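Tryptophanyl-tRNA synthetase (Cryptosporidium parvum Iowa II, PDB 3HV0) probably joins L-tryptophan to tRNA(Trp) at the expense of ATP, this chain being the C-terminal part of a longer class I aminoacyl-tRNA synthetase. Local coordinates at residues F75-S84 with V108-K119; F197-F206 with Q230-A241. All blocks are in the same frame, centred on the assembly; numbering follows the deposited sequence.

Contact 1: residues F75-S84 with V108-K119. With TRP (tryptophan), chain C.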
loop_
_atom_site.group_PDB
_atom_site.type_symbol
_atom_site.label_atom_id
_atom_site.label_comp_id
_atom_site.label_asym_id
_atom_site.label_seq_id
_atom_site.Cartn_x
_atom_site.Cartn_y
_atom_site.Cartn_z
ATOM N N PHE A 75 -19.318 -16.126 -12.118
ATOM C CA PHE A 75 -18.947 -14.912 -11.408
ATOM C C PHE A 75 -18.229 -15.364 -10.132
ATOM O O PHE A 75 -17.973 -16.555 -9.968
ATOM C CB PHE A 75 -20.193 -14.073 -11.091
ATOM C CG PHE A 75 -21.170 -14.742 -10.156
ATOM C CD1 PHE A 75 -21.175 -14.439 -8.804
ATOM C CD2 PHE A 75 -22.092 -15.653 -10.638
ATOM C CE1 PHE A 75 -22.071 -15.040 -7.942
ATOM C CE2 PHE A 75 -22.995 -16.264 -9.793
ATOM C CZ PHE A 75 -22.976 -15.966 -8.441
ATOM N N TYR A 76 -17.898 -14.430 -9.248
ATOM C CA TYR A 76 -17.264 -14.787 -7.968
ATOM C C TYR A 76 -17.785 -14.009 -6.783
ATOM O O TYR A 76 -18.362 -12.932 -6.940
ATOM C CB TYR A 76 -15.734 -14.682 -8.037
ATOM C CG TYR A 76 -15.104 -13.299 -7.987
ATOM C CD1 TYR A 76 -15.030 -12.515 -9.127
ATOM C CD2 TYR A 76 -14.491 -12.821 -6.830
ATOM C CE1 TYR A 76 -14.416 -11.275 -9.122
ATOM C CE2 TYR A 76 -13.876 -11.563 -6.806
ATOM C CZ TYR A 76 -13.824 -10.796 -7.966
ATOM O OH TYR A 76 -13.211 -9.542 -7.989
ATOM N N LEU A 77 -17.580 -14.588 -5.599
ATOM C CA LEU A 77 -18.004 -13.974 -4.345
ATOM C C LEU A 77 -16.797 -13.334 -3.677
ATOM O O LEU A 77 -15.711 -13.810 -3.812
ATOM C CB LEU A 77 -18.640 -15.018 -3.425
ATOM C CG LEU A 77 -19.862 -15.771 -3.980
ATOM C CD1 LEU A 77 -20.037 -17.172 -3.402
ATOM C CD2 LEU A 77 -21.130 -14.948 -3.784
ATOM N N TYR A 78 -16.998 -12.233 -2.980
ATOM C CA TYR A 78 -15.953 -11.620 -2.164
ATOM C C TYR A 78 -16.568 -11.155 -0.847
ATOM O O TYR A 78 -17.524 -10.375 -0.817
ATOM C CB TYR A 78 -15.294 -10.457 -2.901
ATOM C CG TYR A 78 -14.554 -9.420 -2.056
ATOM C CD1 TYR A 78 -13.706 -9.787 -1.027
ATOM C CD2 TYR A 78 -14.666 -8.073 -2.348
ATOM C CE1 TYR A 78 -13.021 -8.839 -0.297
ATOM C CE2 TYR A 78 -13.986 -7.115 -1.619
ATOM C CZ TYR A 78 -13.160 -7.500 -0.592
ATOM O OH TYR A 78 -12.494 -6.517 0.146
ATOM N N THR A 79 -16.033 -11.681 0.243
ATOM C CA THR A 79 -16.416 -11.227 1.560
ATOM C C THR A 79 -15.163 -11.082 2.411
ATOM O O THR A 79 -14.100 -11.420 1.961
ATOM C CB THR A 79 -17.441 -12.146 2.176
ATOM O OG1 THR A 79 -18.212 -11.390 3.105
ATOM C CG2 THR A 79 -16.800 -13.298 2.892
ATOM N N GLY A 80 -15.294 -10.555 3.614
ATOM C CA GLY A 80 -14.105 -10.291 4.456
ATOM C C GLY A 80 -14.352 -10.256 5.940
ATOM O O GLY A 80 -15.477 -10.425 6.387
ATOM N N ARG A 81 -13.264 -10.048 6.692
ATOM C CA ARG A 81 -13.260 -10.089 8.141
ATOM C C ARG A 81 -12.080 -9.236 8.694
ATOM O O ARG A 81 -10.970 -9.300 8.211
ATOM C CB ARG A 81 -13.203 -11.553 8.570
ATOM C CG ARG A 81 -12.602 -11.851 9.927
ATOM C CD ARG A 81 -13.418 -11.299 11.097
ATOM N NE ARG A 81 -12.764 -11.557 12.373
ATOM C CZ ARG A 81 -13.150 -11.056 13.536
ATOM N NH1 ARG A 81 -14.199 -10.258 13.605
ATOM N NH2 ARG A 81 -12.473 -11.348 14.640
ATOM N N GLY A 82 -12.345 -8.418 9.702
ATOM C CA GLY A 82 -11.297 -7.638 10.354
ATOM C C GLY A 82 -10.883 -8.276 11.665
ATOM O O GLY A 82 -11.659 -8.260 12.606
ATOM N N PRO A 83 -9.672 -8.860 11.738
ATOM C CA PRO A 83 -9.214 -9.553 12.931
ATOM C C PRO A 83 -8.829 -8.638 14.105
ATOM O O PRO A 83 -7.648 -8.408 14.342
ATOM C CB PRO A 83 -7.978 -10.305 12.432
ATOM C CG PRO A 83 -7.476 -9.510 11.348
ATOM C CD PRO A 83 -8.649 -8.896 10.680
ATOM N N SER A 84 -9.820 -8.147 14.844
ATOM C CA SER A 84 -9.581 -7.384 16.069
ATOM C C SER A 84 -9.661 -8.246 17.318
ATOM O O SER A 84 -9.389 -7.776 18.422
ATOM C CB SER A 84 -10.596 -6.258 16.172
ATOM O OG SER A 84 -11.810 -6.644 15.566
ATOM N N VAL A 108 -19.731 -21.239 -7.239
ATOM C CA VAL A 108 -18.803 -20.279 -7.813
ATOM C C VAL A 108 -17.590 -20.128 -6.928
ATOM O O VAL A 108 -17.636 -20.531 -5.784
ATOM C CB VAL A 108 -19.469 -18.921 -8.015
ATOM C CG1 VAL A 108 -20.578 -19.037 -9.096
ATOM C CG2 VAL A 108 -19.983 -18.356 -6.667
ATOM N N PRO A 109 -16.487 -19.580 -7.469
ATOM C CA PRO A 109 -15.295 -19.303 -6.656
ATOM C C PRO A 109 -15.571 -18.258 -5.633
ATOM O O PRO A 109 -16.429 -17.419 -5.875
ATOM C CB PRO A 109 -14.274 -18.762 -7.664
ATOM C CG PRO A 109 -14.703 -19.284 -8.965
ATOM C CD PRO A 109 -16.210 -19.410 -8.907
ATOM N N LEU A 110 -14.835 -18.303 -4.518
ATOM C CA LEU A 110 -14.946 -17.320 -3.430
ATOM C C LEU A 110 -13.573 -16.833 -3.031
ATOM O O LEU A 110 -12.602 -17.576 -3.094
ATOM C CB LEU A 110 -15.647 -17.944 -2.204
ATOM C CG LEU A 110 -15.544 -17.263 -0.823
ATOM C CD1 LEU A 110 -16.340 -15.994 -0.795
ATOM C CD2 LEU A 110 -16.024 -18.234 0.250
ATOM N N VAL A 111 -13.533 -15.590 -2.571
ATOM C CA VAL A 111 -12.317 -14.869 -2.252
ATOM C C VAL A 111 -12.564 -14.165 -0.904
ATOM O O VAL A 111 -13.580 -13.523 -0.779
ATOM C CB VAL A 111 -12.048 -13.859 -3.410
ATOM C CG1 VAL A 111 -11.748 -12.466 -2.882
ATOM C CG2 VAL A 111 -10.960 -14.398 -4.369
ATOM N N ILE A 112 -11.694 -14.340 0.105
ATOM C CA ILE A 112 -11.926 -13.848 1.465
ATOM C C ILE A 112 -10.700 -13.050 2.027
ATOM O O ILE A 112 -9.607 -13.589 2.126
ATOM C CB ILE A 112 -12.237 -15.002 2.425
ATOM C CG1 ILE A 112 -13.422 -15.855 1.914
ATOM C CG2 ILE A 112 -12.581 -14.493 3.782
ATOM C CD1 ILE A 112 -13.806 -17.032 2.802
ATOM N N GLN A 113 -10.910 -11.795 2.435
ATOM C CA GLN A 113 -9.822 -10.908 2.850
ATOM C C GLN A 113 -9.752 -10.719 4.374
ATOM O O GLN A 113 -10.710 -10.246 5.003
ATOM C CB GLN A 113 -9.990 -9.533 2.188
ATOM C CG GLN A 113 -8.960 -8.492 2.628
ATOM C CD GLN A 113 -9.208 -7.100 2.026
ATOM O OE1 GLN A 113 -10.299 -6.556 2.145
ATOM N NE2 GLN A 113 -8.195 -6.532 1.381
ATOM N N LEU A 114 -8.644 -11.114 4.978
ATOM C CA LEU A 114 -8.465 -10.836 6.381
ATOM C C LEU A 114 -7.664 -9.539 6.508
ATOM O O LEU A 114 -6.517 -9.476 6.112
ATOM C CB LEU A 114 -7.820 -12.023 7.070
ATOM C CG LEU A 114 -8.915 -13.087 7.249
ATOM C CD1 LEU A 114 -8.533 -14.451 6.680
ATOM C CD2 LEU A 114 -9.329 -13.137 8.707
ATOM N N THR A 115 -8.293 -8.501 7.039
ATOM C CA THR A 115 -7.723 -7.169 7.001
ATOM C C THR A 115 -6.823 -6.868 8.191
ATOM O O THR A 115 -7.096 -5.942 8.960
ATOM C CB THR A 115 -8.827 -6.071 6.872
ATOM O OG1 THR A 115 -9.606 -5.964 8.073
ATOM C CG2 THR A 115 -9.732 -6.398 5.744
ATOM N N ASP A 116 -5.716 -7.594 8.326
ATOM C CA ASP A 116 -4.795 -7.315 9.460
ATOM C C ASP A 116 -4.183 -5.902 9.422
ATOM O O ASP A 116 -3.858 -5.363 10.460
ATOM C CB ASP A 116 -3.699 -8.371 9.616
ATOM C CG ASP A 116 -3.162 -8.848 8.296
ATOM O OD1 ASP A 116 -2.625 -8.064 7.514
ATOM O OD2 ASP A 116 -3.272 -10.024 7.990
ATOM N N ASP A 117 -4.028 -5.327 8.230
ATOM C CA ASP A 117 -3.632 -3.935 8.061
ATOM C C ASP A 117 -4.639 -2.928 8.629
ATOM O O ASP A 117 -4.244 -2.011 9.344
ATOM C CB ASP A 117 -3.340 -3.628 6.582
ATOM C CG ASP A 117 -4.454 -4.090 5.635
ATOM O OD1 ASP A 117 -5.482 -4.586 6.124
ATOM O OD2 ASP A 117 -4.291 -3.954 4.405
ATOM N N GLU A 118 -5.925 -3.114 8.335
ATOM C CA GLU A 118 -6.984 -2.175 8.747
ATOM C C GLU A 118 -7.040 -1.960 10.258
ATOM O O GLU A 118 -7.136 -0.844 10.730
ATOM C CB GLU A 118 -8.358 -2.680 8.237
ATOM C CG GLU A 118 -9.592 -1.923 8.766
ATOM C CD GLU A 118 -10.939 -2.585 8.382
ATOM O OE1 GLU A 118 -10.946 -3.775 7.928
ATOM O OE2 GLU A 118 -11.999 -1.910 8.553
ATOM N N LYS A 119 -7.004 -3.053 11.005
ATOM C CA LYS A 119 -7.332 -3.057 12.441
ATOM C C LYS A 119 -6.147 -2.607 13.238
ATOM O O LYS A 119 -6.293 -1.951 14.264
ATOM C CB LYS A 119 -7.802 -4.449 12.886
ATOM C CG LYS A 119 -9.081 -4.924 12.158
ATOM C CD LYS A 119 -10.212 -3.910 12.427
ATOM C CE LYS A 119 -11.555 -4.346 11.873
ATOM N NZ LYS A 119 -12.651 -3.453 12.387
HETATM N N TRP C . -13.268 -4.266 7.136
HETATM C CA TRP C . -14.266 -5.363 7.298
HETATM C C TRP C . -14.634 -5.517 8.766
HETATM O O TRP C . -13.878 -5.072 9.650
HETATM C CB TRP C . -13.763 -6.702 6.721
HETATM C CG TRP C . -13.973 -6.841 5.232
HETATM C CD1 TRP C . -13.018 -6.743 4.249
HETATM C CD2 TRP C . -15.206 -7.123 4.552
HETATM N NE1 TRP C . -13.581 -6.945 3.018
HETATM C CE2 TRP C . -14.923 -7.166 3.172
HETATM C CE3 TRP C . -16.514 -7.343 4.974
HETATM C CZ2 TRP C . -15.903 -7.419 2.215
HETATM C CZ3 TRP C . -17.485 -7.590 4.020
HETATM C CH2 TRP C . -17.174 -7.614 2.651
HETATM O OXT TRP C . -15.703 -6.080 9.066
#

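Contact 2: residues F197-F206 with Q230-A241. With TRP (tryptophan), chain C.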
loop_
_atom_site.group_PDB
_atom_site.type_symbol
_atom_site.label_atom_id
_atom_site.label_comp_id
_atom_site.label_asym_id
_atom_site.label_seq_id
_atom_site.Cartn_x
_atom_site.Cartn_y
_atom_site.Cartn_z
ATOM N N PHE A 197 -6.640 3.034 3.366
ATOM C CA PHE A 197 -7.155 1.666 3.462
ATOM C C PHE A 197 -8.374 1.327 2.578
ATOM O O PHE A 197 -8.493 0.208 2.094
ATOM C CB PHE A 197 -7.463 1.234 4.919
ATOM C CG PHE A 197 -8.153 -0.114 4.980
ATOM C CD1 PHE A 197 -7.448 -1.267 4.661
ATOM C CD2 PHE A 197 -9.528 -0.208 5.210
ATOM C CE1 PHE A 197 -8.091 -2.500 4.620
ATOM C CE2 PHE A 197 -10.176 -1.441 5.171
ATOM C CZ PHE A 197 -9.459 -2.583 4.876
ATOM N N PRO A 198 -9.303 2.268 2.385
ATOM C CA PRO A 198 -10.462 1.925 1.577
ATOM C C PRO A 198 -10.141 1.267 0.228
ATOM O O PRO A 198 -10.818 0.286 -0.174
ATOM C CB PRO A 198 -11.135 3.262 1.389
ATOM C CG PRO A 198 -10.844 3.995 2.623
ATOM C CD PRO A 198 -9.471 3.584 3.035
ATOM N N ALA A 199 -9.104 1.750 -0.451
ATOM C CA ALA A 199 -8.703 1.134 -1.728
ATOM C C ALA A 199 -8.290 -0.328 -1.538
ATOM O O ALA A 199 -8.560 -1.175 -2.385
ATOM C CB ALA A 199 -7.594 1.896 -2.378
ATOM N N VAL A 200 -7.646 -0.624 -0.410
ATOM C CA VAL A 200 -7.252 -2.008 -0.092
ATOM C C VAL A 200 -8.455 -2.927 0.018
ATOM O O VAL A 200 -8.415 -4.058 -0.459
ATOM C CB VAL A 200 -6.411 -2.087 1.191
ATOM C CG1 VAL A 200 -5.957 -3.514 1.469
ATOM C CG2 VAL A 200 -5.210 -1.186 1.072
ATOM N N GLN A 201 -9.537 -2.433 0.609
ATOM C CA GLN A 201 -10.757 -3.230 0.716
ATOM C C GLN A 201 -11.553 -3.269 -0.559
ATOM O O GLN A 201 -12.267 -4.226 -0.804
ATOM C CB GLN A 201 -11.663 -2.692 1.797
ATOM C CG GLN A 201 -12.891 -3.543 1.990
ATOM C CD GLN A 201 -13.413 -3.543 3.371
ATOM O OE1 GLN A 201 -14.600 -3.694 3.569
ATOM N NE2 GLN A 201 -12.550 -3.368 4.339
ATOM N N ALA A 202 -11.485 -2.196 -1.335
ATOM C CA ALA A 202 -12.154 -2.134 -2.627
ATOM C C ALA A 202 -11.566 -3.139 -3.622
ATOM O O ALA A 202 -12.303 -3.837 -4.295
ATOM C CB ALA A 202 -12.075 -0.743 -3.180
ATOM N N ALA A 203 -10.242 -3.232 -3.661
ATOM C CA ALA A 203 -9.507 -3.898 -4.735
ATOM C C ALA A 203 -9.914 -5.355 -5.061
ATOM O O ALA A 203 -9.847 -5.767 -6.223
ATOM C CB ALA A 203 -7.986 -3.799 -4.490
ATOM N N PRO A 204 -10.291 -6.145 -4.046
ATOM C CA PRO A 204 -10.703 -7.506 -4.379
ATOM C C PRO A 204 -12.065 -7.601 -5.062
ATOM O O PRO A 204 -12.396 -8.672 -5.609
ATOM C CB PRO A 204 -10.723 -8.224 -3.022
ATOM C CG PRO A 204 -9.865 -7.382 -2.114
ATOM C CD PRO A 204 -10.053 -5.981 -2.597
ATOM N N ALA A 205 -12.853 -6.524 -5.067
ATOM C CA ALA A 205 -14.114 -6.546 -5.848
ATOM C C ALA A 205 -13.877 -6.457 -7.380
ATOM O O ALA A 205 -14.828 -6.403 -8.150
ATOM C CB ALA A 205 -15.055 -5.480 -5.383
ATOM N N PHE A 206 -12.617 -6.420 -7.820
ATOM C CA PHE A 206 -12.307 -6.475 -9.258
ATOM C C PHE A 206 -11.499 -7.713 -9.556
ATOM O O PHE A 206 -10.519 -7.977 -8.864
ATOM C CB PHE A 206 -11.471 -5.289 -9.723
ATOM C CG PHE A 206 -12.119 -3.957 -9.533
ATOM C CD1 PHE A 206 -13.343 -3.694 -10.095
ATOM C CD2 PHE A 206 -11.469 -2.948 -8.852
ATOM C CE1 PHE A 206 -13.943 -2.466 -9.932
ATOM C CE2 PHE A 206 -12.052 -1.717 -8.704
ATOM C CZ PHE A 206 -13.301 -1.477 -9.230
ATOM N N GLN A 230 -20.686 -1.921 5.936
ATOM C CA GLN A 230 -19.523 -1.929 5.042
ATOM C C GLN A 230 -19.816 -1.259 3.695
ATOM O O GLN A 230 -18.885 -0.975 2.933
ATOM C CB GLN A 230 -19.030 -3.356 4.804
ATOM C CG GLN A 230 -18.643 -4.064 6.072
ATOM C CD GLN A 230 -17.420 -3.438 6.754
ATOM O OE1 GLN A 230 -16.403 -3.152 6.117
ATOM N NE2 GLN A 230 -17.512 -3.266 8.048
ATOM N N ASP A 231 -21.090 -0.977 3.422
ATOM C CA ASP A 231 -21.520 -0.366 2.165
ATOM C C ASP A 231 -20.654 0.776 1.574
ATOM O O ASP A 231 -20.458 0.799 0.351
ATOM C CB ASP A 231 -22.958 0.126 2.287
ATOM C CG ASP A 231 -23.531 0.561 0.948
ATOM O OD1 ASP A 231 -23.495 -0.267 -0.002
ATOM O OD2 ASP A 231 -24.004 1.723 0.855
ATOM N N PRO A 232 -20.162 1.720 2.414
ATOM C CA PRO A 232 -19.323 2.836 1.941
ATOM C C PRO A 232 -18.162 2.460 1.034
ATOM O O PRO A 232 -17.916 3.146 0.056
ATOM C CB PRO A 232 -18.771 3.429 3.249
ATOM C CG PRO A 232 -19.876 3.231 4.220
ATOM C CD PRO A 232 -20.544 1.913 3.831
ATOM N N TYR A 233 -17.442 1.395 1.366
ATOM C CA TYR A 233 -16.314 0.946 0.536
ATOM C C TYR A 233 -16.771 0.575 -0.863
ATOM O O TYR A 233 -16.070 0.833 -1.818
ATOM C CB TYR A 233 -15.602 -0.277 1.142
ATOM C CG TYR A 233 -15.015 -0.041 2.523
ATOM C CD1 TYR A 233 -15.716 -0.395 3.673
ATOM C CD2 TYR A 233 -13.749 0.528 2.672
ATOM C CE1 TYR A 233 -15.191 -0.186 4.929
ATOM C CE2 TYR A 233 -13.218 0.770 3.931
ATOM C CZ TYR A 233 -13.940 0.403 5.059
ATOM O OH TYR A 233 -13.408 0.608 6.313
ATOM N N PHE A 234 -17.945 -0.034 -0.977
ATOM C CA PHE A 234 -18.418 -0.565 -2.252
ATOM C C PHE A 234 -19.334 0.427 -2.988
ATOM O O PHE A 234 -19.627 0.261 -4.177
ATOM C CB PHE A 234 -19.078 -1.934 -2.027
ATOM C CG PHE A 234 -18.181 -2.901 -1.295
ATOM C CD1 PHE A 234 -16.977 -3.288 -1.860
ATOM C CD2 PHE A 234 -18.498 -3.373 -0.019
ATOM C CE1 PHE A 234 -16.115 -4.146 -1.188
ATOM C CE2 PHE A 234 -17.668 -4.236 0.636
ATOM C CZ PHE A 234 -16.469 -4.621 0.060
ATOM N N ARG A 235 -19.781 1.463 -2.288
ATOM C CA ARG A 235 -20.355 2.622 -2.955
ATOM C C ARG A 235 -19.225 3.286 -3.734
ATOM O O ARG A 235 -19.363 3.585 -4.905
ATOM C CB ARG A 235 -20.934 3.596 -1.926
ATOM C CG ARG A 235 -22.200 4.300 -2.361
ATOM C CD ARG A 235 -22.862 4.987 -1.177
ATOM N NE ARG A 235 -22.246 6.298 -0.913
ATOM C CZ ARG A 235 -21.950 6.794 0.296
ATOM N NH1 ARG A 235 -22.184 6.092 1.415
ATOM N NH2 ARG A 235 -21.404 8.013 0.376
ATOM N N MET A 236 -18.096 3.497 -3.060
ATOM C CA MET A 236 -16.927 4.156 -3.654
ATOM C C MET A 236 -16.381 3.391 -4.877
ATOM O O MET A 236 -16.206 3.952 -5.947
ATOM C CB MET A 236 -15.834 4.289 -2.590
ATOM C CG MET A 236 -14.504 4.823 -3.097
ATOM S SD MET A 236 -13.168 4.280 -2.031
ATOM C CE MET A 236 -13.269 2.487 -2.258
ATOM N N VAL A 237 -16.133 2.102 -4.705
ATOM C CA VAL A 237 -15.592 1.284 -5.772
ATOM C C VAL A 237 -16.558 1.145 -6.974
ATOM O O VAL A 237 -16.112 1.004 -8.105
ATOM C CB VAL A 237 -15.159 -0.106 -5.253
ATOM C CG1 VAL A 237 -16.264 -1.134 -5.476
ATOM C CG2 VAL A 237 -13.879 -0.538 -5.947
ATOM N N ARG A 238 -17.862 1.209 -6.747
ATOM C CA ARG A 238 -18.816 1.215 -7.872
ATOM C C ARG A 238 -18.757 2.517 -8.677
ATOM O O ARG A 238 -19.076 2.545 -9.862
ATOM C CB ARG A 238 -20.253 0.973 -7.387
ATOM C CG ARG A 238 -20.575 -0.494 -7.166
ATOM C CD ARG A 238 -21.963 -0.695 -6.565
ATOM N NE ARG A 238 -23.019 -0.143 -7.410
ATOM C CZ ARG A 238 -23.662 -0.802 -8.374
ATOM N NH1 ARG A 238 -23.379 -2.071 -8.656
ATOM N NH2 ARG A 238 -24.604 -0.184 -9.071
ATOM N N ASP A 239 -18.376 3.598 -8.020
ATOM C CA ASP A 239 -18.196 4.859 -8.690
ATOM C C ASP A 239 -16.903 4.894 -9.501
ATOM O O ASP A 239 -16.865 5.584 -10.518
ATOM C CB ASP A 239 -18.217 6.018 -7.686
ATOM C CG ASP A 239 -19.624 6.497 -7.374
ATOM O OD1 ASP A 239 -20.513 5.660 -7.107
ATOM O OD2 ASP A 239 -19.840 7.729 -7.405
ATOM N N VAL A 240 -15.851 4.192 -9.071
ATOM C CA VAL A 240 -14.580 4.221 -9.829
ATOM C C VAL A 240 -14.486 3.158 -10.929
ATOM O O VAL A 240 -13.754 3.361 -11.901
ATOM C CB VAL A 240 -13.316 4.157 -8.919
ATOM C CG1 VAL A 240 -13.300 5.320 -7.981
ATOM C CG2 VAL A 240 -13.275 2.886 -8.141
ATOM N N ALA A 241 -15.217 2.055 -10.783
ATOM C CA ALA A 241 -15.250 0.975 -11.787
ATOM C C ALA A 241 -15.236 1.441 -13.253
ATOM O O ALA A 241 -14.385 1.021 -14.023
ATOM C CB ALA A 241 -16.475 0.061 -11.556
HETATM N N TRP C . -13.268 -4.266 7.136
HETATM C CA TRP C . -14.266 -5.363 7.298
HETATM C C TRP C . -14.634 -5.517 8.766
HETATM O O TRP C . -13.878 -5.072 9.650
HETATM C CB TRP C . -13.763 -6.702 6.721
HETATM C CG TRP C . -13.973 -6.841 5.232
HETATM C CD1 TRP C . -13.018 -6.743 4.249
HETATM C CD2 TRP C . -15.206 -7.123 4.552
HETATM N NE1 TRP C . -13.581 -6.945 3.018
HETATM C CE2 TRP C . -14.923 -7.166 3.172
HETATM C CE3 TRP C . -16.514 -7.343 4.974
HETATM C CZ2 TRP C . -15.903 -7.419 2.215
HETATM C CZ3 TRP C . -17.485 -7.590 4.020
HETATM C CH2 TRP C . -17.174 -7.614 2.651
HETATM O OXT TRP C . -15.703 -6.080 9.066
#

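Contact 1: residues F75-S84 with V108-K119
L77, T79 and R81 pair in parallel with L110, I112 and L114, and the axes of strands 76-81 and 110-114 run 4.7 Å apart at 21°. Backbone bonds alternate from L77 N to P109 O at one end to T115 N to R81 O at the other. The bond from V111 N to L77 O is weak.

At the start of the strands, V108 divides its two methyls. CG1 sits over a face of the F75 ring, 4.0 Å from its centroid. CG2 meets L77 CD1 at 3.5 Å. On the same face of the sheet as L77, L114 CD2 packs on R81 CG at 3.7 Å.

The other face carries Y78, V111 and Q113. With chi1 at 159°, Y78 swings its CG away from the backbone N, and its ring lies beside V111 and the ligand indole. V111 O lies at the edge of the Y78 ring, and Y78 CD1 is 3.8 Å from V111 CG1. Y78 OH accepts a hydrogen bond from the indole NE1 of the bound tryptophan at 3.1 Å, fairly straight (163°). It also donates to the carbonyl of Q201. G80 has no side chain, and its CA lies 3.4 Å from tryptophan CD2. E118 OE1 takes bonds from the ligand amino group and from T115 OG1, which is consistent with T115 holding this carboxylate in place.

Q113 NE2 is bonded to N157 and V200. Helix 93-106 completes this beta-alpha-beta crossover in a Rossmann-type sheet. Strand 222-227 flanks 76-81, and strand 152-156 flanks 110-114.

Contact 2: residues F197-F206 with Q230-A241
A202 of helix 192-202 and V237 of helix 231-240 meet where the two helix segments cross, 9.3 Å apart at -79°. Apolar contacts dominate. A202 CB touches V237 CG2 at 3.3 Å and M236 CE at 3.6 Å. The CG of M236 is anti to the backbone N (chi1 174°), and the bend at chi3 brings CE over to A202. P198 CB lies 4.1 Å from M236 SD. Beyond the 3-10 turn, F206 CZ reaches the same V237 CG2 at 3.5 Å, and the edge of its ring faces A241 CB.

Aromatic contacts gather round Y233. Its ring edge meets P198 CA at CD2, 3.7 Å away. The F197 ring approaches obliquely, with its plane turned 79° from that of Y233. The amide end of Q201 lies over one face of the Y233 ring.

The polar ends of Q201 and Q230 come together beside the bound tryptophan, with their amide planes nearly coplanar. F234 completes this side, its CZ 3.6 Å from tryptophan CZ2 and the edge of its ring turned to that atom. Q201, Q230 and F234 thus put this helix crossing on one wall of the tryptophan pocket of this class I synthetase.

Along the chain the two contacts come in series and neither nests in the other. Contact 1 closes first, returning 108-119 to 75-84 after helix 93-106. The chain then adds helix 128-143, strand 152-156 and helices 157-174 and 177-184 before contact 2 opens. Contact 2 closes a loop that holds helix 211-214 and strand 222-227, and this strand inserts beside 76-81. The later loop therefore returns to the sheet of the earlier one. The centres lie about 12 Å apart. Y76 OH bridges them by a probable hydrogen bond to P204 O. The strands of contact 1 and the helices of contact 2 both border the one bound tryptophan.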